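PDB 5L7S: secreted RxLR effector peptide protein from Phytophthora infestans, which binds the host autophagy protein ATG8CL through its C-terminal ATG8-interacting motif and stimulates autophagosome formation, co-opting the autophagy machinery of the infected plant cell. Local coordinates for residues Y71-E81 with L138-Q146. Residues are numbered along the deposited sequence; the frame is centred on the assembly and turned at random.
Sequences YYLLLKTNSPE and LDDTPMFRQ
The rings of Y71 and Y72 both receive the methyl end of M143. M143 CE lies 3.8 Å from Y71 CD2 and 3.6 Å from Y72 CZ, oblique to both rings. On one face of Y72, Y71 CD2 stands 4.1 Å above the ring plane, over its centre. A bend at chi3 (-77°) turns the M143 methyl into this position. The hydroxyl of Y72 is satisfied elsewhere, by the backbone oxygen of L129. Y71 instead brings its OH to the ring of P142, 3.6 Å from CD, an approach given by CG lying anti to the backbone N (chi1 -171°).

At the other end of the contact the P80 ring lies against the D140 carbonyl, with CG 3.4 Å from D140 O and CB beside P142 CD. P80 CA is 5.7 Å from that of T141, the nearest CA pair of the two segments. L75 adds CD2 against T141 CG2 at 3.8 Å, the two side chains crossing at about a right angle. T141 OG1 donates to L138 O in the carbonyl plane, on a lone pair, and accepts from F144 N as the N-cap of its helix; the two bonds probably hold the rotation that sets CG2 against L75.

The axes of 71-75 and 142-146 approach no closer than 14.3 Å, at 121°, so side chains bridge them. The contact joins the regions assigned to WY-domains 2 and 3: residues 71-75 of helix 67-75 and the start of helix 80-91 meet the N-terminus of helix 142-155, while L83 and F87 of helix 80-91 also pack against Y71.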
ATOM      1  N   TYR A  71      -1.905  13.792   4.904  1.00 74.18           N
ATOM      2  CA  TYR A  71      -1.505  12.835   3.865  1.00 74.24           C
ATOM      3  C   TYR A  71      -2.635  11.879   3.500  1.00 75.18           C
ATOM      4  O   TYR A  71      -2.943  11.695   2.322  1.00 75.74           O
ATOM      5  CB  TYR A  71      -0.266  12.036   4.285  1.00 71.74           C
ATOM      6  CG  TYR A  71       0.334  11.193   3.171  1.00 70.62           C
ATOM      7  CD1 TYR A  71       0.946  11.792   2.072  1.00 70.52           C
ATOM      8  CD2 TYR A  71       0.293   9.796   3.216  1.00 71.73           C
ATOM      9  CE1 TYR A  71       1.498  11.028   1.049  1.00 72.51           C
ATOM     10  CE2 TYR A  71       0.843   9.022   2.198  1.00 72.73           C
ATOM     11  CZ  TYR A  71       1.444   9.641   1.115  1.00 74.05           C
ATOM     12  OH  TYR A  71       1.996   8.882   0.101  1.00 76.25           O
ATOM     13  N   TYR A  72      -3.258  11.285   4.508  1.00 75.51           N
ATOM     14  CA  TYR A  72      -4.263  10.260   4.256  1.00 77.10           C
ATOM     15  C   TYR A  72      -5.601  10.827   3.763  1.00 78.45           C
ATOM     16  O   TYR A  72      -6.318  10.138   3.039  1.00 82.65           O
ATOM     17  CB  TYR A  72      -4.409   9.336   5.473  1.00 76.54           C
ATOM     18  CG  TYR A  72      -3.217   8.402   5.628  1.00 76.90           C
ATOM     19  CD1 TYR A  72      -2.933   7.447   4.652  1.00 76.52           C
ATOM     20  CD2 TYR A  72      -2.364   8.476   6.737  1.00 76.98           C
ATOM     21  CE1 TYR A  72      -1.848   6.593   4.771  1.00 77.20           C
ATOM     22  CE2 TYR A  72      -1.275   7.620   6.864  1.00 75.27           C
ATOM     23  CZ  TYR A  72      -1.021   6.682   5.875  1.00 75.97           C
ATOM     24  OH  TYR A  72       0.046   5.820   5.972  1.00 76.67           O
ATOM     25  N   LEU A  73      -5.915  12.075   4.108  1.00 79.34           N
ATOM     26  CA  LEU A  73      -7.080  12.767   3.524  1.00 81.36           C
ATOM     27  C   LEU A  73      -6.910  12.983   2.018  1.00 79.75           C
ATOM     28  O   LEU A  73      -7.832  12.738   1.235  1.00 80.05           O
ATOM     29  CB  LEU A  73      -7.307  14.124   4.204  1.00 82.48           C
ATOM     30  CG  LEU A  73      -8.489  14.981   3.719  1.00 84.61           C
ATOM     31  CD1 LEU A  73      -9.817  14.302   4.025  1.00 85.32           C
ATOM     32  CD2 LEU A  73      -8.431  16.369   4.345  1.00 86.50           C
ATOM     33  N   LEU A  74      -5.734  13.462   1.630  1.00 77.63           N
ATOM     34  CA  LEU A  74      -5.431  13.750   0.233  1.00 76.96           C
ATOM     35  C   LEU A  74      -5.206  12.481  -0.581  1.00 79.74           C
ATOM     36  O   LEU A  74      -5.476  12.465  -1.787  1.00 81.19           O
ATOM     37  CB  LEU A  74      -4.199  14.646   0.129  1.00 75.76           C
ATOM     38  CG  LEU A  74      -4.296  16.024   0.781  1.00 75.33           C
ATOM     39  CD1 LEU A  74      -2.914  16.642   0.886  1.00 76.66           C
ATOM     40  CD2 LEU A  74      -5.229  16.933  -0.000  1.00 76.88           C
ATOM     41  N   LEU A  75      -4.702  11.432   0.074  1.00 81.72           N
ATOM     42  CA  LEU A  75      -4.443  10.148  -0.584  1.00 82.41           C
ATOM     43  C   LEU A  75      -5.726   9.492  -1.092  1.00 84.81           C
ATOM     44  O   LEU A  75      -5.688   8.774  -2.094  1.00 85.30           O
ATOM     45  CB  LEU A  75      -3.701   9.185   0.355  1.00 79.51           C
ATOM     46  CG  LEU A  75      -3.224   7.850  -0.238  1.00 77.33           C
ATOM     47  CD1 LEU A  75      -2.184   8.070  -1.327  1.00 76.21           C
ATOM     48  CD2 LEU A  75      -2.669   6.947   0.853  1.00 79.10           C
ATOM     49  N   LYS A  76      -6.851   9.735  -0.414  1.00 83.47           N
ATOM     50  CA  LYS A  76      -8.144   9.202  -0.856  1.00 83.48           C
ATOM     51  C   LYS A  76      -8.447   9.539  -2.316  1.00 81.27           C
ATOM     52  O   LYS A  76      -8.992   8.700  -3.032  1.00 85.23           O
ATOM     53  CB  LYS A  76      -9.287   9.678   0.046  1.00 86.49           C
ATOM     54  CG  LYS A  76      -9.296   9.030   1.427  1.00 91.92           C
ATOM     55  CD  LYS A  76     -10.636   9.184   2.137  1.00 98.96           C
ATOM     56  CE  LYS A  76     -10.976  10.648   2.407  1.00104.33           C
ATOM     57  NZ  LYS A  76     -12.185  10.827   3.261  1.00105.43           N
ATOM     58  N   THR A  77      -8.071  10.743  -2.755  1.00 79.17           N
ATOM     59  CA  THR A  77      -8.343  11.207  -4.123  1.00 79.28           C
ATOM     60  C   THR A  77      -7.125  11.739  -4.914  1.00 78.41           C
ATOM     61  O   THR A  77      -7.300  12.370  -5.961  1.00 77.83           O
ATOM     62  CB  THR A  77      -9.467  12.270  -4.101  1.00 78.69           C
ATOM     63  OG1 THR A  77      -9.053  13.397  -3.320  1.00 76.88           O
ATOM     64  CG2 THR A  77     -10.750  11.681  -3.506  1.00 79.69           C
ATOM     65  N   ASN A  78      -5.910  11.483  -4.427  1.00 79.12           N
ATOM     66  CA  ASN A  78      -4.675  11.731  -5.195  1.00 79.72           C
ATOM     67  C   ASN A  78      -3.725  10.556  -5.048  1.00 76.85           C
ATOM     68  O   ASN A  78      -3.773   9.849  -4.042  1.00 76.69           O
ATOM     69  CB  ASN A  78      -3.954  12.996  -4.720  1.00 82.91           C
ATOM     70  CG  ASN A  78      -4.772  14.256  -4.923  1.00 81.94           C
ATOM     71  OD1 ASN A  78      -4.651  14.933  -5.950  1.00 81.56           O
ATOM     72  ND2 ASN A  78      -5.605  14.581  -3.942  1.00 80.29           N
ATOM     73  N   SER A  79      -2.860  10.359  -6.041  1.00 76.81           N
ATOM     74  CA  SER A  79      -1.863   9.282  -6.001  1.00 78.36           C
ATOM     75  C   SER A  79      -0.631   9.711  -5.190  1.00 80.44           C
ATOM     76  O   SER A  79      -0.326  10.906  -5.132  1.00 81.21           O
ATOM     77  CB  SER A  79      -1.438   8.870  -7.418  1.00 77.06           C
ATOM     78  OG  SER A  79      -0.623   9.847  -8.043  1.00 72.60           O
ATOM     79  N   PRO A  80       0.094   8.741  -4.583  1.00 82.33           N
ATOM     80  CA  PRO A  80       1.364   9.022  -3.894  1.00 83.06           C
ATOM     81  C   PRO A  80       2.356   9.861  -4.709  1.00 83.68           C
ATOM     82  O   PRO A  80       3.065  10.688  -4.142  1.00 81.84           O
ATOM     83  CB  PRO A  80       1.944   7.625  -3.656  1.00 82.09           C
ATOM     84  CG  PRO A  80       0.754   6.749  -3.539  1.00 81.01           C
ATOM     85  CD  PRO A  80      -0.257   7.311  -4.493  1.00 82.47           C
ATOM     86  N   GLU A  81       2.369   9.654  -6.024  1.00 87.39           N
ATOM     87  CA  GLU A  81       3.298  10.322  -6.933  1.00 90.17           C
ATOM     88  C   GLU A  81       2.925  11.799  -7.078  1.00 88.44           C
ATOM     89  O   GLU A  81       3.800  12.666  -7.034  1.00 85.76           O
ATOM     90  CB  GLU A  81       3.313   9.629  -8.305  1.00 96.07           C
ATOM     91  CG  GLU A  81       3.852   8.191  -8.306  1.00105.06           C
ATOM     92  CD  GLU A  81       2.918   7.135  -7.688  1.00111.83           C
ATOM     93  OE1 GLU A  81       1.734   7.429  -7.385  1.00111.76           O
ATOM     94  OE2 GLU A  81       3.374   5.989  -7.494  1.00116.35           O
ATOM     95  N   LEU A 138      -2.281   1.189  -0.553  1.00 83.36           N
ATOM     96  CA  LEU A 138      -1.133   0.762   0.279  1.00 83.23           C
ATOM     97  C   LEU A 138       0.169   0.473  -0.480  1.00 83.61           C
ATOM     98  O   LEU A 138       1.177   1.127  -0.228  1.00 85.25           O
ATOM     99  CB  LEU A 138      -1.499  -0.463   1.130  1.00 82.88           C
ATOM    100  CG  LEU A 138      -0.444  -0.971   2.128  1.00 83.19           C
ATOM    101  CD1 LEU A 138      -0.125   0.093   3.166  1.00 83.41           C
ATOM    102  CD2 LEU A 138      -0.905  -2.251   2.810  1.00 83.09           C
ATOM    103  N   ASP A 139       0.147  -0.476  -1.414  1.00 85.77           N
ATOM    104  CA  ASP A 139       1.381  -0.876  -2.126  1.00 91.77           C
ATOM    105  C   ASP A 139       2.032   0.180  -3.042  1.00 92.90           C
ATOM    106  O   ASP A 139       3.113  -0.072  -3.575  1.00 99.31           O
ATOM    107  CB  ASP A 139       1.209  -2.211  -2.887  1.00 97.18           C
ATOM    108  CG  ASP A 139       0.079  -2.190  -3.917  1.00103.62           C
ATOM    109  OD1 ASP A 139      -0.731  -1.235  -3.925  1.00104.22           O
ATOM    110  OD2 ASP A 139       0.004  -3.150  -4.719  1.00109.19           O
ATOM    111  N   ASP A 140       1.397   1.339  -3.224  1.00 90.21           N
ATOM    112  CA  ASP A 140       2.022   2.469  -3.920  1.00 89.93           C
ATOM    113  C   ASP A 140       2.575   3.551  -2.985  1.00 86.38           C
ATOM    114  O   ASP A 140       3.277   4.450  -3.455  1.00 87.79           O
ATOM    115  CB  ASP A 140       1.033   3.096  -4.911  1.00 94.89           C
ATOM    116  CG  ASP A 140       0.652   2.147  -6.045  1.00101.71           C
ATOM    117  OD1 ASP A 140       1.516   1.367  -6.512  1.00104.73           O
ATOM    118  OD2 ASP A 140      -0.519   2.190  -6.480  1.00105.53           O
ATOM    119  N   THR A 141       2.282   3.479  -1.684  1.00 82.63           N
ATOM    120  CA  THR A 141       2.727   4.520  -0.754  1.00 83.38           C
ATOM    121  C   THR A 141       4.193   4.302  -0.368  1.00 85.32           C
ATOM    122  O   THR A 141       4.588   3.168  -0.088  1.00 85.12           O
ATOM    123  CB  THR A 141       1.869   4.605   0.532  1.00 82.32           C
ATOM    124  OG1 THR A 141       2.070   3.446   1.347  1.00 81.56           O
ATOM    125  CG2 THR A 141       0.397   4.741   0.192  1.00 82.73           C
ATOM    126  N   PRO A 142       5.005   5.383  -0.356  1.00 87.51           N
ATOM    127  CA  PRO A 142       6.392   5.248   0.094  1.00 86.63           C
ATOM    128  C   PRO A 142       6.535   4.727   1.526  1.00 86.35           C
ATOM    129  O   PRO A 142       7.436   3.937   1.789  1.00 88.34           O
ATOM    130  CB  PRO A 142       6.950   6.675  -0.028  1.00 87.54           C
ATOM    131  CG  PRO A 142       5.761   7.564  -0.082  1.00 86.95           C
ATOM    132  CD  PRO A 142       4.709   6.766  -0.777  1.00 86.69           C
ATOM    133  N   MET A 143       5.651   5.151   2.429  1.00 86.48           N
ATOM    134  CA  MET A 143       5.690   4.693   3.822  1.00 87.05           C
ATOM    135  C   MET A 143       5.522   3.178   3.961  1.00 86.42           C
ATOM    136  O   MET A 143       6.121   2.571   4.849  1.00 85.33           O
ATOM    137  CB  MET A 143       4.642   5.419   4.673  1.00 88.40           C
ATOM    138  CG  MET A 143       4.955   6.888   4.902  1.00 91.03           C
ATOM    139  SD  MET A 143       4.058   7.573   6.305  1.00 95.61           S
ATOM    140  CE  MET A 143       2.430   7.796   5.594  1.00 99.98           C
ATOM    141  N   PHE A 144       4.720   2.571   3.089  1.00 86.42           N
ATOM    142  CA  PHE A 144       4.593   1.115   3.058  1.00 86.86           C
ATOM    143  C   PHE A 144       5.915   0.475   2.646  1.00 88.03           C
ATOM    144  O   PHE A 144       6.383  -0.444   3.314  1.00 92.28           O
ATOM    145  CB  PHE A 144       3.482   0.675   2.108  1.00 86.50           C
ATOM    146  CG  PHE A 144       3.345  -0.818   1.991  1.00 84.61           C
ATOM    147  CD1 PHE A 144       2.941  -1.576   3.085  1.00 83.78           C
ATOM    148  CD2 PHE A 144       3.628  -1.470   0.792  1.00 83.68           C
ATOM    149  CE1 PHE A 144       2.818  -2.954   2.984  1.00 83.52           C
ATOM    150  CE2 PHE A 144       3.502  -2.847   0.686  1.00 82.34           C
ATOM    151  CZ  PHE A 144       3.098  -3.590   1.784  1.00 82.26           C
ATOM    152  N   ARG A 145       6.506   0.966   1.555  1.00 87.58           N
ATOM    153  CA  ARG A 145       7.833   0.510   1.111  1.00 88.24           C
ATOM    154  C   ARG A 145       8.892   0.627   2.213  1.00 88.87           C
ATOM    155  O   ARG A 145       9.746  -0.250   2.348  1.00 88.33           O
ATOM    156  CB  ARG A 145       8.302   1.280  -0.129  1.00 89.58           C
ATOM    157  CG  ARG A 145       7.603   0.882  -1.415  1.00 94.03           C
ATOM    158  CD  ARG A 145       8.309   1.483  -2.620  1.00 98.62           C
ATOM    159  NE  ARG A 145       8.254   2.949  -2.618  1.00103.78           N
ATOM    160  CZ  ARG A 145       7.256   3.698  -3.105  1.00105.73           C
ATOM    161  NH1 ARG A 145       7.344   5.025  -3.033  1.00109.62           N
ATOM    162  NH2 ARG A 145       6.170   3.153  -3.655  1.00104.32           N
ATOM    163  N   GLN A 146       8.824   1.713   2.986  1.00 88.87           N
ATOM    164  CA  GLN A 146       9.715   1.926   4.129  1.00 88.34           C
ATOM    165  C   GLN A 146       9.486   0.881   5.221  1.00 87.36           C
ATOM    166  O   GLN A 146      10.439   0.341   5.772  1.00 93.07           O
ATOM    167  CB  GLN A 146       9.538   3.339   4.714  1.00 88.74           C
ATOM    168  CG  GLN A 146      10.012   4.468   3.806  1.00 88.58           C
ATOM    169  CD  GLN A 146       9.407   5.820   4.161  1.00 91.41           C
ATOM    170  OE1 GLN A 146       9.049   6.079   5.307  1.00 92.34           O
ATOM    171  NE2 GLN A 146       9.297   6.690   3.168  1.00 95.45           N
TER